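Local coordinates for protein malic enzyme (Entamoeba histolytica, PDB 3NV9) that probably carries out the NAD- or NADP-dependent oxidative decarboxylation of malate to pyruvate, the reaction of the malic enzyme family, at residues K320-C326 with A343-G349. Numbering follows the deposited sequence.
Sequences KPIVFCC and AYIVATG. With NA (sodium ion), chain J.
F324, chi1 m, overlaps the methyl of A347 on the neighbouring strand, CD1 to CB 3.4 Å, and turns its ring edge to I345, CE1 to CG2 4.3 Å. Strands 322-325 and 345-348 are the last two of the Rossmann-fold sheet in the NAD-binding domain, joined through helix 335-340 as a beta-alpha-beta unit. They run parallel, 12° apart with axes 4.7 Å from each other, in extended conformation. I322 pairs with I345, V323 with V346 and F324 with A347, CA atoms 4.7 to 4.9 Å apart. The backbone bonds alternate: I345 N to P321 O 3.2 Å, V323 N to I345 O 2.9 Å, A347 N to V323 O 3.1 Å, C325 N to A347 O 2.9 Å. P321 O also accepts Y344 N at 2.8 Å, Y344 having helix-like phi/psi of -91/-42 just before the strand. I322, F324, I345 and A347 share one face; I322 and F324 pack on helix 193-213. V323 and V346, both t, occupy the other, where V346 meets helix 335-340. At the start, K320, with positive phi, lays its side chain over Y344 (chi1 t), CD 3.8 Å from the ring centroid in a CH-pi contact. At the far end, T348 (chi1 p) joins the backbone oxygens of R350 and P354 in binding sodium, its OG1 2.7 Å from NA.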
ATOM      1  N   LYS A 320       5.816  27.895  37.950  1.00 34.37           N
ATOM      2  CA  LYS A 320       6.385  26.955  36.964  1.00 32.29           C
ATOM      3  C   LYS A 320       5.364  26.482  35.893  1.00 31.07           C
ATOM      4  O   LYS A 320       4.967  25.288  35.805  1.00 30.18           O
ATOM      5  CB  LYS A 320       7.149  25.808  37.666  1.00 32.32           C
ATOM      6  CG  LYS A 320       8.450  26.250  38.404  1.00 33.79           C
ATOM      7  CD  LYS A 320       9.172  25.029  39.031  1.00 37.54           C
ATOM      8  CE  LYS A 320      10.524  25.371  39.630  1.00 38.10           C
ATOM      9  NZ  LYS A 320      10.527  26.283  40.826  1.00 40.86           N
ATOM     10  N   PRO A 321       4.899  27.430  35.076  1.00 28.76           N
ATOM     11  CA  PRO A 321       3.912  27.028  34.093  1.00 28.60           C
ATOM     12  C   PRO A 321       4.380  25.923  33.088  1.00 28.60           C
ATOM     13  O   PRO A 321       5.506  25.953  32.556  1.00 29.49           O
ATOM     14  CB  PRO A 321       3.624  28.320  33.340  1.00 28.14           C
ATOM     15  CG  PRO A 321       4.088  29.420  34.255  1.00 28.15           C
ATOM     16  CD  PRO A 321       5.218  28.859  35.006  1.00 28.73           C
ATOM     17  N   ILE A 322       3.495  24.964  32.862  1.00 27.53           N
ATOM     18  CA  ILE A 322       3.629  23.990  31.832  1.00 26.63           C
ATOM     19  C   ILE A 322       2.743  24.442  30.663  1.00 26.24           C
ATOM     20  O   ILE A 322       1.542  24.541  30.834  1.00 26.36           O
ATOM     21  CB  ILE A 322       3.133  22.657  32.335  1.00 25.42           C
ATOM     22  CG1 ILE A 322       4.121  22.109  33.361  1.00 25.23           C
ATOM     23  CG2 ILE A 322       2.942  21.671  31.200  1.00 23.25           C
ATOM     24  CD1 ILE A 322       3.499  20.997  34.195  1.00 23.56           C
ATOM     25  N   VAL A 323       3.344  24.686  29.495  1.00 25.38           N
ATOM     26  CA  VAL A 323       2.601  25.132  28.316  1.00 25.74           C
ATOM     27  C   VAL A 323       2.830  24.206  27.122  1.00 26.50           C
ATOM     28  O   VAL A 323       3.946  24.104  26.667  1.00 26.15           O
ATOM     29  CB  VAL A 323       3.051  26.539  27.912  1.00 26.78           C
ATOM     30  CG1 VAL A 323       2.336  27.014  26.672  1.00 24.99           C
ATOM     31  CG2 VAL A 323       2.900  27.565  29.142  1.00 25.08           C
ATOM     32  N   PHE A 324       1.780  23.531  26.619  1.00 27.11           N
ATOM     33  CA  PHE A 324       1.909  22.773  25.366  1.00 27.12           C
ATOM     34  C   PHE A 324       1.252  23.519  24.209  1.00 27.52           C
ATOM     35  O   PHE A 324       0.066  23.761  24.221  1.00 27.15           O
ATOM     36  CB  PHE A 324       1.346  21.355  25.506  1.00 25.76           C
ATOM     37  CG  PHE A 324       2.071  20.487  26.528  1.00 25.92           C
ATOM     38  CD1 PHE A 324       3.280  20.901  27.129  1.00 23.35           C
ATOM     39  CD2 PHE A 324       1.569  19.216  26.846  1.00 23.17           C
ATOM     40  CE1 PHE A 324       3.929  20.054  28.048  1.00 21.84           C
ATOM     41  CE2 PHE A 324       2.212  18.372  27.761  1.00 23.80           C
ATOM     42  CZ  PHE A 324       3.381  18.799  28.382  1.00 18.76           C
ATOM     43  N   CYS A 325       2.048  23.881  23.209  1.00 28.61           N
ATOM     44  CA  CYS A 325       1.562  24.574  22.009  1.00 28.17           C
ATOM     45  C   CYS A 325       1.884  23.703  20.795  1.00 26.69           C
ATOM     46  O   CYS A 325       2.951  23.842  20.192  1.00 25.53           O
ATOM     47  CB  CYS A 325       2.301  25.890  21.861  1.00 28.82           C
ATOM     48  SG  CYS A 325       1.807  27.103  23.041  1.00 36.05           S
ATOM     49  N   CYS A 326       0.972  22.824  20.413  1.00 24.83           N
ATOM     50  CA  CYS A 326       1.373  21.764  19.484  1.00 25.39           C
ATOM     51  C   CYS A 326       0.900  21.951  18.012  1.00 25.33           C
ATOM     52  O   CYS A 326       1.041  21.072  17.183  1.00 25.59           O
ATOM     53  CB  CYS A 326       1.027  20.389  20.106  1.00 24.42           C
ATOM     54  SG  CYS A 326       2.051  20.126  21.663  1.00 26.65           S
ATOM     55  N   ALA A 343       7.276  30.705  31.245  1.00 32.74           N
ATOM     56  CA  ALA A 343       6.935  29.282  31.168  1.00 31.79           C
ATOM     57  C   ALA A 343       8.147  28.477  31.609  1.00 31.26           C
ATOM     58  O   ALA A 343       9.288  28.817  31.279  1.00 30.76           O
ATOM     59  CB  ALA A 343       6.510  28.893  29.766  1.00 31.35           C
ATOM     60  N   TYR A 344       7.896  27.430  32.379  1.00 30.20           N
ATOM     61  CA  TYR A 344       8.998  26.626  32.882  1.00 28.71           C
ATOM     62  C   TYR A 344       9.327  25.458  31.936  1.00 28.07           C
ATOM     63  O   TYR A 344      10.516  25.134  31.679  1.00 28.94           O
ATOM     64  CB  TYR A 344       8.640  26.131  34.267  1.00 28.51           C
ATOM     65  CG  TYR A 344       9.746  25.405  34.945  1.00 30.76           C
ATOM     66  CD1 TYR A 344      10.939  26.042  35.281  1.00 33.71           C
ATOM     67  CD2 TYR A 344       9.602  24.082  35.263  1.00 32.44           C
ATOM     68  CE1 TYR A 344      11.960  25.336  35.926  1.00 35.65           C
ATOM     69  CE2 TYR A 344      10.585  23.393  35.919  1.00 33.06           C
ATOM     70  CZ  TYR A 344      11.751  24.002  36.234  1.00 34.96           C
ATOM     71  OH  TYR A 344      12.706  23.243  36.866  1.00 38.73           O
ATOM     72  N   ILE A 345       8.257  24.836  31.453  1.00 26.86           N
ATOM     73  CA  ILE A 345       8.273  23.728  30.498  1.00 25.70           C
ATOM     74  C   ILE A 345       7.367  24.102  29.328  1.00 24.89           C
ATOM     75  O   ILE A 345       6.217  24.537  29.532  1.00 24.99           O
ATOM     76  CB  ILE A 345       7.778  22.434  31.154  1.00 24.63           C
ATOM     77  CG1 ILE A 345       8.760  21.956  32.235  1.00 25.48           C
ATOM     78  CG2 ILE A 345       7.472  21.330  30.138  1.00 24.19           C
ATOM     79  CD1 ILE A 345       8.148  20.980  33.181  1.00 19.84           C
ATOM     80  N   VAL A 346       7.907  23.955  28.119  1.00 24.06           N
ATOM     81  CA  VAL A 346       7.182  24.232  26.862  1.00 23.20           C
ATOM     82  C   VAL A 346       7.407  23.080  25.886  1.00 23.05           C
ATOM     83  O   VAL A 346       8.565  22.666  25.638  1.00 21.05           O
ATOM     84  CB  VAL A 346       7.702  25.548  26.159  1.00 23.02           C
ATOM     85  CG1 VAL A 346       6.831  25.909  24.940  1.00 20.90           C
ATOM     86  CG2 VAL A 346       7.747  26.719  27.124  1.00 22.87           C
ATOM     87  N   ALA A 347       6.305  22.572  25.342  1.00 22.83           N
ATOM     88  CA  ALA A 347       6.341  21.562  24.299  1.00 23.17           C
ATOM     89  C   ALA A 347       5.702  22.104  23.038  1.00 23.77           C
ATOM     90  O   ALA A 347       4.741  22.891  23.104  1.00 24.65           O
ATOM     91  CB  ALA A 347       5.566  20.367  24.715  1.00 22.71           C
ATOM     92  N   THR A 348       6.195  21.632  21.897  1.00 23.42           N
ATOM     93  CA  THR A 348       5.526  21.826  20.607  1.00 23.10           C
ATOM     94  C   THR A 348       5.401  20.488  19.885  1.00 22.96           C
ATOM     95  O   THR A 348       5.845  19.444  20.373  1.00 23.71           O
ATOM     96  CB  THR A 348       6.265  22.877  19.676  1.00 23.38           C
ATOM     97  OG1 THR A 348       7.362  22.284  19.012  1.00 19.85           O
ATOM     98  CG2 THR A 348       6.769  24.066  20.418  1.00 24.54           C
ATOM     99  N   GLY A 349       4.800  20.530  18.713  1.00 23.36           N
ATOM    100  CA  GLY A 349       4.689  19.373  17.833  1.00 23.49           C
ATOM    101  C   GLY A 349       5.920  19.117  16.985  1.00 22.75           C
ATOM    102  O   GLY A 349       5.985  18.118  16.297  1.00 24.97           O
TER
HETATM  103 NA    NA J 495       8.907  20.544  20.356  1.00 28.96          NA